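Lysin (Bacillus phage PBC5, PDB 6ILU) probably helps lyse the host Bacillus cell, the crystallised fragment being its cell-wall-binding domain, of SH3b type, which recognises the bacterial wall. Local coordinates at residues E8-I12 against A114-V118; D57-L63 against Y71-I77; Y95-S99 against V118-V122. The contacts are given in a common frame with arbitrary orientation. Numbering follows the deposited sequence.

Contact 1. Residues E8-I12 against A114-V118; sequences EPEGI and AHNRV. With EDO (1,2-ethanediol), chain J.
Residues Glu8-Ile12 form an irregular loop just before strand 13-17, and Ala114-Val118 lead from a loop into strand 116-118. Their backbones are closest at Ile12 and Ala114, with CA atoms 5.3 Å apart. The burial of 314 Å² comes mainly from Ile12 and Arg117.

The hydrogen bonds converge on the guanidinium of Arg117. With chi1 m, chi2 t and chi3 p, this side chain reaches the loop and presents its edge to two carbonyls: NH1 donates to Glu8 O (2.8 Å) and to Gly11 O (2.9 Å), while NH2 also donates to Glu8 O (3.0 Å). Its NE is turned to a salt bridge with Glu132. The loop can offer these carbonyls because Pro9 turns the chain, Glu10 is extended (phi/psi -144/159) and Gly11 adopts 91/167, where a CB would collide with the preceding carbonyl.

The fold here is consistent with two SH3b lobes: the incoming loop of the first, which continues into strand 13-17 beside strand 46-52, is tied to a strand of the second.

The apolar part belongs to Ile12, in a p,t rotamer with its CB toward the other segment. Its CB lies 3.8 Å from Ala114 CB, CG2 meets Asn116 CA at 3.8 Å and Arg117 CG at 3.7 Å, and CD1 approaches His115 O to 3.5 Å. Trp79 and Val48 pack on Ile12 as well.

A 1,2-ethanediol molecule, probably from crystallisation, sits alongside: its O1 accepts a hydrogen bond from Gly11 N (2.8 Å), and its C2 lies 3.4 Å from Arg117 O.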
loop_
_atom_site.group_PDB
_atom_site.type_symbol
_atom_site.label_atom_id
_atom_site.label_comp_id
_atom_site.label_asym_id
_atom_site.label_seq_id
_atom_site.Cartn_x
_atom_site.Cartn_y
_atom_site.Cartn_z
ATOM N N GLU A 8 -4.335 -11.256 -3.792
ATOM C CA GLU A 8 -3.274 -10.772 -4.681
ATOM C C GLU A 8 -1.926 -11.179 -4.097
ATOM O O GLU A 8 -1.595 -10.823 -2.971
ATOM C CB GLU A 8 -3.345 -9.245 -4.842
ATOM C CG GLU A 8 -4.600 -8.734 -5.544
ATOM C CD GLU A 8 -4.601 -9.070 -7.028
ATOM O OE1 GLU A 8 -3.518 -9.399 -7.571
ATOM O OE2 GLU A 8 -5.687 -8.998 -7.651
ATOM N N PRO A 9 -1.114 -11.911 -4.866
ATOM C CA PRO A 9 0.127 -12.395 -4.266
ATOM C C PRO A 9 1.186 -11.319 -4.041
ATOM O O PRO A 9 2.109 -11.551 -3.252
ATOM C CB PRO A 9 0.620 -13.432 -5.279
ATOM C CG PRO A 9 -0.023 -13.066 -6.548
ATOM C CD PRO A 9 -1.356 -12.479 -6.196
ATOM N N GLU A 10 1.094 -10.167 -4.714
ATOM C CA GLU A 10 2.092 -9.125 -4.498
ATOM C C GLU A 10 1.370 -7.794 -4.572
ATOM O O GLU A 10 0.291 -7.725 -5.166
ATOM C CB GLU A 10 3.208 -9.142 -5.533
ATOM C CG GLU A 10 2.716 -8.982 -6.962
ATOM C CD GLU A 10 3.855 -8.993 -8.014
ATOM O OE1 GLU A 10 5.043 -9.191 -7.638
ATOM O OE2 GLU A 10 3.538 -8.785 -9.216
ATOM N N GLY A 11 1.964 -6.763 -3.992
ATOM C CA GLY A 11 1.415 -5.411 -4.164
ATOM C C GLY A 11 0.413 -4.984 -3.122
ATOM O O GLY A 11 -0.143 -5.813 -2.391
ATOM N N ILE A 12 0.121 -3.678 -3.118
ATOM C CA ILE A 12 -0.869 -3.127 -2.194
ATOM C C ILE A 12 -1.906 -2.266 -2.906
ATOM O O ILE A 12 -2.795 -1.708 -2.257
ATOM C CB ILE A 12 -0.210 -2.311 -1.081
ATOM C CG1 ILE A 12 0.675 -1.189 -1.668
ATOM C CG2 ILE A 12 0.647 -3.233 -0.145
ATOM C CD1 ILE A 12 1.138 -0.150 -0.591
ATOM N N ALA A 114 -4.761 -1.773 2.164
ATOM C CA ALA A 114 -3.395 -2.285 2.370
ATOM C C ALA A 114 -2.411 -1.113 2.314
ATOM O O ALA A 114 -2.339 -0.464 1.272
ATOM C CB ALA A 114 -3.061 -3.282 1.272
ATOM N N HIS A 115 -1.682 -0.844 3.406
ATOM C CA HIS A 115 -0.714 0.255 3.446
ATOM C C HIS A 115 0.731 -0.183 3.183
ATOM O O HIS A 115 1.564 0.652 2.788
ATOM C CB HIS A 115 -0.755 0.977 4.795
ATOM C CG HIS A 115 -1.933 1.893 4.938
ATOM N ND1 HIS A 115 -3.233 1.426 4.975
ATOM C CD2 HIS A 115 -2.004 3.235 5.096
ATOM C CE1 HIS A 115 -4.060 2.452 5.134
ATOM N NE2 HIS A 115 -3.346 3.564 5.192
ATOM N N ASN A 116 1.006 -1.489 3.384
ATOM C CA ASN A 116 2.325 -2.060 3.105
ATOM C C ASN A 116 2.194 -3.542 3.372
ATOM O O ASN A 116 1.292 -3.955 4.099
ATOM C CB ASN A 116 3.455 -1.415 3.978
ATOM C CG ASN A 116 4.115 -0.237 3.289
ATOM O OD1 ASN A 116 4.473 -0.347 2.120
ATOM N ND2 ASN A 116 4.388 0.854 4.024
ATOM N N ARG A 117 3.082 -4.339 2.795
ATOM C CA ARG A 117 3.095 -5.786 3.036
ATOM C C ARG A 117 4.534 -6.225 3.125
ATOM O O ARG A 117 5.341 -6.001 2.178
ATOM C CB ARG A 117 2.423 -6.583 1.896
ATOM C CG ARG A 117 0.954 -6.435 1.773
ATOM C CD ARG A 117 0.555 -7.045 0.441
ATOM N NE ARG A 117 0.486 -8.512 0.475
ATOM C CZ ARG A 117 -0.005 -9.225 -0.533
ATOM N NH1 ARG A 117 -0.420 -8.638 -1.676
ATOM N NH2 ARG A 117 -0.091 -10.549 -0.406
ATOM N N VAL A 118 4.875 -6.874 4.244
ATOM C CA VAL A 118 6.249 -7.283 4.557
ATOM C C VAL A 118 6.222 -8.597 5.314
ATOM O O VAL A 118 5.512 -8.695 6.324
ATOM C CB VAL A 118 6.989 -6.242 5.473
ATOM C CG1 VAL A 118 8.377 -6.681 5.748
ATOM C CG2 VAL A 118 6.945 -4.853 4.838
HETATM C C1 EDO J . 4.374 -7.591 -1.468
HETATM O O1 EDO J . 4.389 -7.697 -2.900
HETATM C C2 EDO J . 4.801 -6.159 -1.184
HETATM O O2 EDO J . 3.847 -5.317 -1.844
#

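Contact 2. Residues D57-L63 against Y71-I77; sequences DKDMICL and YNKHFTI
At the apolar centre, Ile61 (p,t) extends CD1 over one face of the Phe75 ring, a CH-pi contact 4.3 Å from the centroid, and places the same atom 3.9 Å from Ile77 CD1. Leu63 CD1 adds a looser approach to Phe75 CZ at 4.3 Å, and Ala15 of strand 13-17 packs against Ile61, Phe75 and Ile77. Next outward, Met60 (m,t,p) sets CE squarely over the Tyr71 ring, 3.8 Å from its centroid and 3° off the normal. Its SD, 4.4 Å from that centroid, makes this a Met-aromatic contact.

Met60 and Tyr71 form an antiparallel non-hydrogen-bonded pair, CA to CA 4.3 Å, in the hairpin of strands 60-62 and 69-71. The chain then turns through a 3-10 segment, 72-74, held by His74 N to Tyr71 O (3.1 Å) and Phe75 N to Asn72 O (3.0 Å), before entering strand 75-84. A 3-10 turn between the distal hairpin and the last strand is a hallmark of SH3 folds.

Asn72 N donates to Asp59 O (3.1 Å). Water 1 donates to Asp57 O (2.9 Å) and Asp59 O (2.7 Å) and accepts from Lys73 N (3.1 Å); water 2 joins Asp57 O (3.0 Å) to Lys73 NZ (2.8 Å). Because the Asp57 OD2 to Lys73 NZ salt bridge is long, at 4.0 Å, the exposed polar edge at Asp57 and Lys73 relies on hydration more than on direct charge pairing.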
loop_
_atom_site.group_PDB
_atom_site.type_symbol
_atom_site.label_atom_id
_atom_site.label_comp_id
_atom_site.label_asym_id
_atom_site.label_seq_id
_atom_site.Cartn_x
_atom_site.Cartn_y
_atom_site.Cartn_z
ATOM N N ASP A 57 0.534 15.617 1.373
ATOM C CA ASP A 57 1.217 15.787 0.104
ATOM C C ASP A 57 2.525 15.063 0.047
ATOM O O ASP A 57 3.074 14.868 -1.040
ATOM C CB ASP A 57 1.457 17.275 -0.184
ATOM C CG ASP A 57 0.401 17.872 -1.082
ATOM O OD1 ASP A 57 -0.682 17.267 -1.231
ATOM O OD2 ASP A 57 0.634 18.967 -1.635
ATOM N N LYS A 58 3.064 14.667 1.203
ATOM C CA LYS A 58 4.378 14.019 1.221
ATOM C C LYS A 58 4.279 12.510 1.049
ATOM O O LYS A 58 5.317 11.839 0.943
ATOM C CB LYS A 58 5.141 14.307 2.529
ATOM C CG LYS A 58 5.443 15.794 2.737
ATOM C CD LYS A 58 6.219 16.056 4.008
ATOM C CE LYS A 58 6.186 17.534 4.405
ATOM N NZ LYS A 58 6.728 18.456 3.353
ATOM N N ASP A 59 3.061 11.973 0.999
ATOM C CA ASP A 59 2.886 10.537 0.728
ATOM C C ASP A 59 3.448 10.165 -0.638
ATOM O O ASP A 59 3.207 10.890 -1.643
ATOM C CB ASP A 59 1.406 10.111 0.758
ATOM C CG ASP A 59 0.800 10.114 2.148
ATOM O OD1 ASP A 59 1.525 10.124 3.147
ATOM O OD2 ASP A 59 -0.452 10.105 2.254
ATOM N N MET A 60 4.165 9.028 -0.658
ATOM C CA MET A 60 4.676 8.458 -1.912
ATOM C C MET A 60 4.337 6.982 -2.082
ATOM O O MET A 60 4.113 6.245 -1.078
ATOM C CB MET A 60 6.210 8.645 -2.001
ATOM C CG MET A 60 6.564 10.132 -1.942
ATOM S SD MET A 60 8.279 10.448 -2.308
ATOM C CE MET A 60 8.223 10.618 -4.108
ATOM N N ILE A 61 4.307 6.524 -3.341
ATOM C CA ILE A 61 4.058 5.117 -3.634
ATOM C C ILE A 61 5.214 4.606 -4.473
ATOM O O ILE A 61 5.796 5.346 -5.243
ATOM C CB ILE A 61 2.741 4.885 -4.412
ATOM C CG1 ILE A 61 2.576 5.927 -5.538
ATOM C CG2 ILE A 61 1.512 4.929 -3.461
ATOM C CD1 ILE A 61 1.415 5.569 -6.509
ATOM N N CYS A 62 5.560 3.329 -4.269
ATOM C CA CYS A 62 6.695 2.725 -4.942
ATOM C C CYS A 62 6.184 1.844 -6.076
ATOM O O CYS A 62 5.421 0.887 -5.830
ATOM C CB CYS A 62 7.489 1.897 -3.951
ATOM S SG CYS A 62 9.058 1.378 -4.789
ATOM N N LEU A 63 6.589 2.145 -7.308
ATOM C CA LEU A 63 6.137 1.354 -8.466
ATOM C C LEU A 63 7.106 0.241 -8.866
ATOM O O LEU A 63 6.934 -0.398 -9.898
ATOM C CB LEU A 63 5.898 2.285 -9.686
ATOM C CG LEU A 63 4.928 3.421 -9.362
ATOM C CD1 LEU A 63 4.685 4.257 -10.611
ATOM C CD2 LEU A 63 3.592 2.884 -8.788
ATOM N N TYR A 71 4.945 10.634 -6.106
ATOM C CA TYR A 71 3.960 11.191 -5.163
ATOM C C TYR A 71 2.546 10.667 -5.418
ATOM O O TYR A 71 2.074 10.689 -6.566
ATOM C CB TYR A 71 3.960 12.722 -5.236
ATOM C CG TYR A 71 5.190 13.361 -4.662
ATOM C CD1 TYR A 71 5.401 13.389 -3.290
ATOM C CD2 TYR A 71 6.149 13.944 -5.483
ATOM C CE1 TYR A 71 6.545 13.989 -2.740
ATOM C CE2 TYR A 71 7.282 14.540 -4.934
ATOM C CZ TYR A 71 7.466 14.567 -3.568
ATOM O OH TYR A 71 8.567 15.204 -3.042
ATOM N N ASN A 72 1.855 10.248 -4.336
ATOM C CA ASN A 72 0.465 9.797 -4.460
ATOM C C ASN A 72 -0.404 10.795 -5.184
ATOM O O ASN A 72 -1.328 10.400 -5.888
ATOM C CB ASN A 72 -0.187 9.536 -3.087
ATOM C CG ASN A 72 0.493 8.416 -2.321
ATOM O OD1 ASN A 72 1.706 8.200 -2.455
ATOM N ND2 ASN A 72 -0.289 7.688 -1.523
ATOM N N LYS A 73 -0.142 12.089 -4.973
ATOM C CA LYS A 73 -1.033 13.134 -5.477
ATOM C C LYS A 73 -1.073 13.168 -7.023
ATOM O O LYS A 73 -1.993 13.769 -7.589
ATOM C CB LYS A 73 -0.603 14.513 -4.925
ATOM C CG LYS A 73 0.745 14.972 -5.399
ATOM C CD LYS A 73 1.189 16.228 -4.674
ATOM C CE LYS A 73 2.618 16.568 -5.080
ATOM N NZ LYS A 73 3.057 17.923 -4.601
ATOM N N HIS A 74 -0.127 12.494 -7.675
ATOM C CA HIS A 74 -0.098 12.486 -9.137
ATOM C C HIS A 74 -0.897 11.320 -9.702
ATOM O O HIS A 74 -0.901 11.135 -10.905
ATOM C CB HIS A 74 1.363 12.416 -9.655
ATOM C CG HIS A 74 2.184 13.617 -9.291
ATOM N ND1 HIS A 74 1.662 14.895 -9.231
ATOM C CD2 HIS A 74 3.485 13.728 -8.940
ATOM C CE1 HIS A 74 2.613 15.744 -8.884
ATOM N NE2 HIS A 74 3.730 15.059 -8.692
ATOM N N PHE A 75 -1.535 10.519 -8.832
ATOM C CA PHE A 75 -2.275 9.317 -9.285
ATOM C C PHE A 75 -3.659 9.195 -8.691
ATOM O O PHE A 75 -3.917 9.777 -7.642
ATOM C CB PHE A 75 -1.511 8.016 -8.905
ATOM C CG PHE A 75 -0.117 7.944 -9.477
ATOM C CD1 PHE A 75 0.102 7.307 -10.681
ATOM C CD2 PHE A 75 0.935 8.590 -8.850
ATOM C CE1 PHE A 75 1.386 7.259 -11.250
ATOM C CE2 PHE A 75 2.197 8.598 -9.409
ATOM C CZ PHE A 75 2.433 7.899 -10.606
ATOM N N THR A 76 -4.556 8.460 -9.359
ATOM C CA THR A 76 -5.722 7.910 -8.666
ATOM C C THR A 76 -5.331 6.473 -8.317
ATOM O O THR A 76 -4.771 5.736 -9.163
ATOM C CB THR A 76 -7.009 7.964 -9.503
ATOM O OG1 THR A 76 -6.777 7.356 -10.765
ATOM C CG2 THR A 76 -7.394 9.400 -9.772
ATOM N N ILE A 77 -5.528 6.087 -7.050
ATOM C CA ILE A 77 -4.982 4.793 -6.568
ATOM C C ILE A 77 -6.135 3.941 -6.088
ATOM O O ILE A 77 -6.970 4.418 -5.295
ATOM C CB ILE A 77 -3.973 4.972 -5.427
ATOM C CG1 ILE A 77 -2.835 5.908 -5.887
ATOM C CG2 ILE A 77 -3.434 3.609 -4.924
ATOM C CD1 ILE A 77 -1.984 6.444 -4.739
HETATM O O HOH W 1 1.539 12.825 -2.453
HETATM O O HOH W 2 4.558 17.089 -2.441
#

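Contact 3. Residues Y95-S99 against V118-V122; sequences YDGPS and VGGYV. With SO4 (sulfate ion), chain C; EDO (1,2-ethanediol), chain L.
Tyr121, chi1 m and chi2 -112°, lays its ring beneath the backbone of the 95-99 loop, whose nearest CA is that of Pro98, 5.5 Å from Tyr121 CA. Pro98 CA makes a CH-pi contact over the ring face, 4.0 Å from the centroid, and Ser99 N comes to 3.3 Å of Tyr121 CZ. Tyr95, also m with chi2 -94°, meets the ring edge, CD2 to Tyr121 CE1 at 4.0 Å. Pro98, C-gamma exo, places CG 3.7 Å from CB of Val118, a t rotamer.

Val118 to Tyr121 is a type I' turn, with Gly119 and Gly120 at positive phi, linking adjacent strands. By analogy with SH3 folds, it occupies the distal position and 95-99 belongs to the RT loop.

Ser99 has positive phi (57°) and chi1 m; water 3 bridges its OG (2.7 Å) to Gly119 O (3.2 Å), and water 4 bridges OG (3.2 Å) to Tyr121 OH (3.1 Å). Tyr95 OH donates to sulfate O1 at 2.6 Å.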
loop_
_atom_site.group_PDB
_atom_site.type_symbol
_atom_site.label_atom_id
_atom_site.label_comp_id
_atom_site.label_asym_id
_atom_site.label_seq_id
_atom_site.Cartn_x
_atom_site.Cartn_y
_atom_site.Cartn_z
ATOM N N TYR A 95 -0.158 -6.273 15.202
ATOM C CA TYR A 95 1.170 -6.130 15.813
ATOM C C TYR A 95 1.797 -4.809 15.405
ATOM O O TYR A 95 1.327 -4.154 14.457
ATOM C CB TYR A 95 2.095 -7.298 15.389
ATOM C CG TYR A 95 1.510 -8.629 15.831
ATOM C CD1 TYR A 95 1.891 -9.206 17.038
ATOM C CD2 TYR A 95 0.553 -9.276 15.053
ATOM C CE1 TYR A 95 1.319 -10.441 17.463
ATOM C CE2 TYR A 95 -0.016 -10.522 15.473
ATOM C CZ TYR A 95 0.375 -11.048 16.670
ATOM O OH TYR A 95 -0.174 -12.243 17.084
ATOM N N ASP A 96 2.859 -4.412 16.090
ATOM C CA ASP A 96 3.498 -3.118 15.707
ATOM C C ASP A 96 4.521 -3.195 14.560
ATOM O O ASP A 96 5.191 -2.191 14.217
ATOM C CB ASP A 96 4.105 -2.467 16.952
ATOM C CG ASP A 96 5.384 -3.131 17.451
ATOM O OD1 ASP A 96 5.792 -4.191 16.958
ATOM O OD2 ASP A 96 5.994 -2.565 18.388
ATOM N N GLY A 97 4.606 -4.347 13.941
ATOM C CA GLY A 97 5.378 -4.522 12.715
ATOM C C GLY A 97 5.262 -5.975 12.362
ATOM O O GLY A 97 4.717 -6.766 13.122
ATOM N N PRO A 98 5.821 -6.364 11.219
ATOM C CA PRO A 98 5.928 -7.784 10.885
ATOM C C PRO A 98 6.633 -8.552 12.010
ATOM O O PRO A 98 7.749 -8.175 12.403
ATOM C CB PRO A 98 6.793 -7.790 9.614
ATOM C CG PRO A 98 6.752 -6.415 9.122
ATOM C CD PRO A 98 6.527 -5.490 10.267
ATOM N N SER A 99 5.995 -9.600 12.525
ATOM C CA SER A 99 6.539 -10.412 13.626
ATOM C C SER A 99 6.847 -9.542 14.844
ATOM O O SER A 99 7.775 -9.807 15.600
ATOM C CB SER A 99 7.799 -11.178 13.196
ATOM O OG SER A 99 7.497 -12.049 12.116
ATOM N N VAL A 118 4.875 -6.874 4.244
ATOM C CA VAL A 118 6.249 -7.283 4.557
ATOM C C VAL A 118 6.222 -8.597 5.314
ATOM O O VAL A 118 5.512 -8.695 6.324
ATOM C CB VAL A 118 6.989 -6.242 5.473
ATOM C CG1 VAL A 118 8.377 -6.681 5.748
ATOM C CG2 VAL A 118 6.945 -4.853 4.838
ATOM N N GLY A 119 6.999 -9.586 4.872
ATOM C CA GLY A 119 7.219 -10.756 5.717
ATOM C C GLY A 119 5.985 -11.534 6.117
ATOM O O GLY A 119 5.985 -12.169 7.185
ATOM N N GLY A 120 4.974 -11.536 5.255
ATOM C CA GLY A 120 3.748 -12.269 5.548
ATOM C C GLY A 120 2.759 -11.510 6.410
ATOM O O GLY A 120 1.808 -12.120 6.961
ATOM N N TYR A 121 2.971 -10.204 6.561
ATOM C CA TYR A 121 2.058 -9.354 7.332
ATOM C C TYR A 121 1.641 -8.187 6.472
ATOM O O TYR A 121 2.444 -7.701 5.672
ATOM C CB TYR A 121 2.739 -8.759 8.575
ATOM C CG TYR A 121 2.988 -9.785 9.680
ATOM C CD1 TYR A 121 2.285 -9.689 10.868
ATOM C CD2 TYR A 121 3.968 -10.761 9.541
ATOM C CE1 TYR A 121 2.511 -10.626 11.889
ATOM C CE2 TYR A 121 4.169 -11.714 10.557
ATOM C CZ TYR A 121 3.442 -11.600 11.718
ATOM O OH TYR A 121 3.629 -12.473 12.760
ATOM N N VAL A 122 0.432 -7.697 6.716
ATOM C CA VAL A 122 -0.070 -6.509 6.010
ATOM C C VAL A 122 -0.445 -5.427 7.007
ATOM O O VAL A 122 -1.005 -5.701 8.075
ATOM C CB VAL A 122 -1.267 -6.895 5.087
ATOM C CG1 VAL A 122 -2.471 -7.589 5.864
ATOM C CG2 VAL A 122 -1.779 -5.661 4.292
HETATM S S SO4 C . -1.972 -14.544 15.456
HETATM O O1 SO4 C . -0.665 -14.564 16.088
HETATM O O2 SO4 C . -2.205 -13.340 14.669
HETATM O O3 SO4 C . -1.983 -15.746 14.598
HETATM O O4 SO4 C . -2.985 -14.636 16.491
HETATM C C1 EDO L . 8.956 -3.698 14.402
HETATM O O1 EDO L . 8.892 -3.965 13.008
HETATM C C2 EDO L . 8.425 -4.914 15.154
HETATM O O2 EDO L . 8.385 -4.660 16.576
HETATM O O HOH W 3 7.884 -11.350 9.572
HETATM O O HOH W 4 5.821 -14.670 12.718
#

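Contacts 1 and 3 adjoin, their centres 11 Å apart. They share Val118, and across the neighbouring strands 116-118 and 121-123 Val122 CG2 packs 3.8 Å from Arg117 CG and 4.1 Å from Ala114 CB. Contact 2 is nested in the chain between the two halves of contact 1. Their centres are 15 Å apart and they do not touch, but Val48 lies against both Ile12 and Ile61. Contacts 2 and 3 lie on opposite sides of the chain's centre, about 22 Å between centres, which fits a two-lobed SH3b module with contact 1 between the lobes. The sulfate at contact 3, also held by Lys131, Asn93 and His134, probably came from crystallisation.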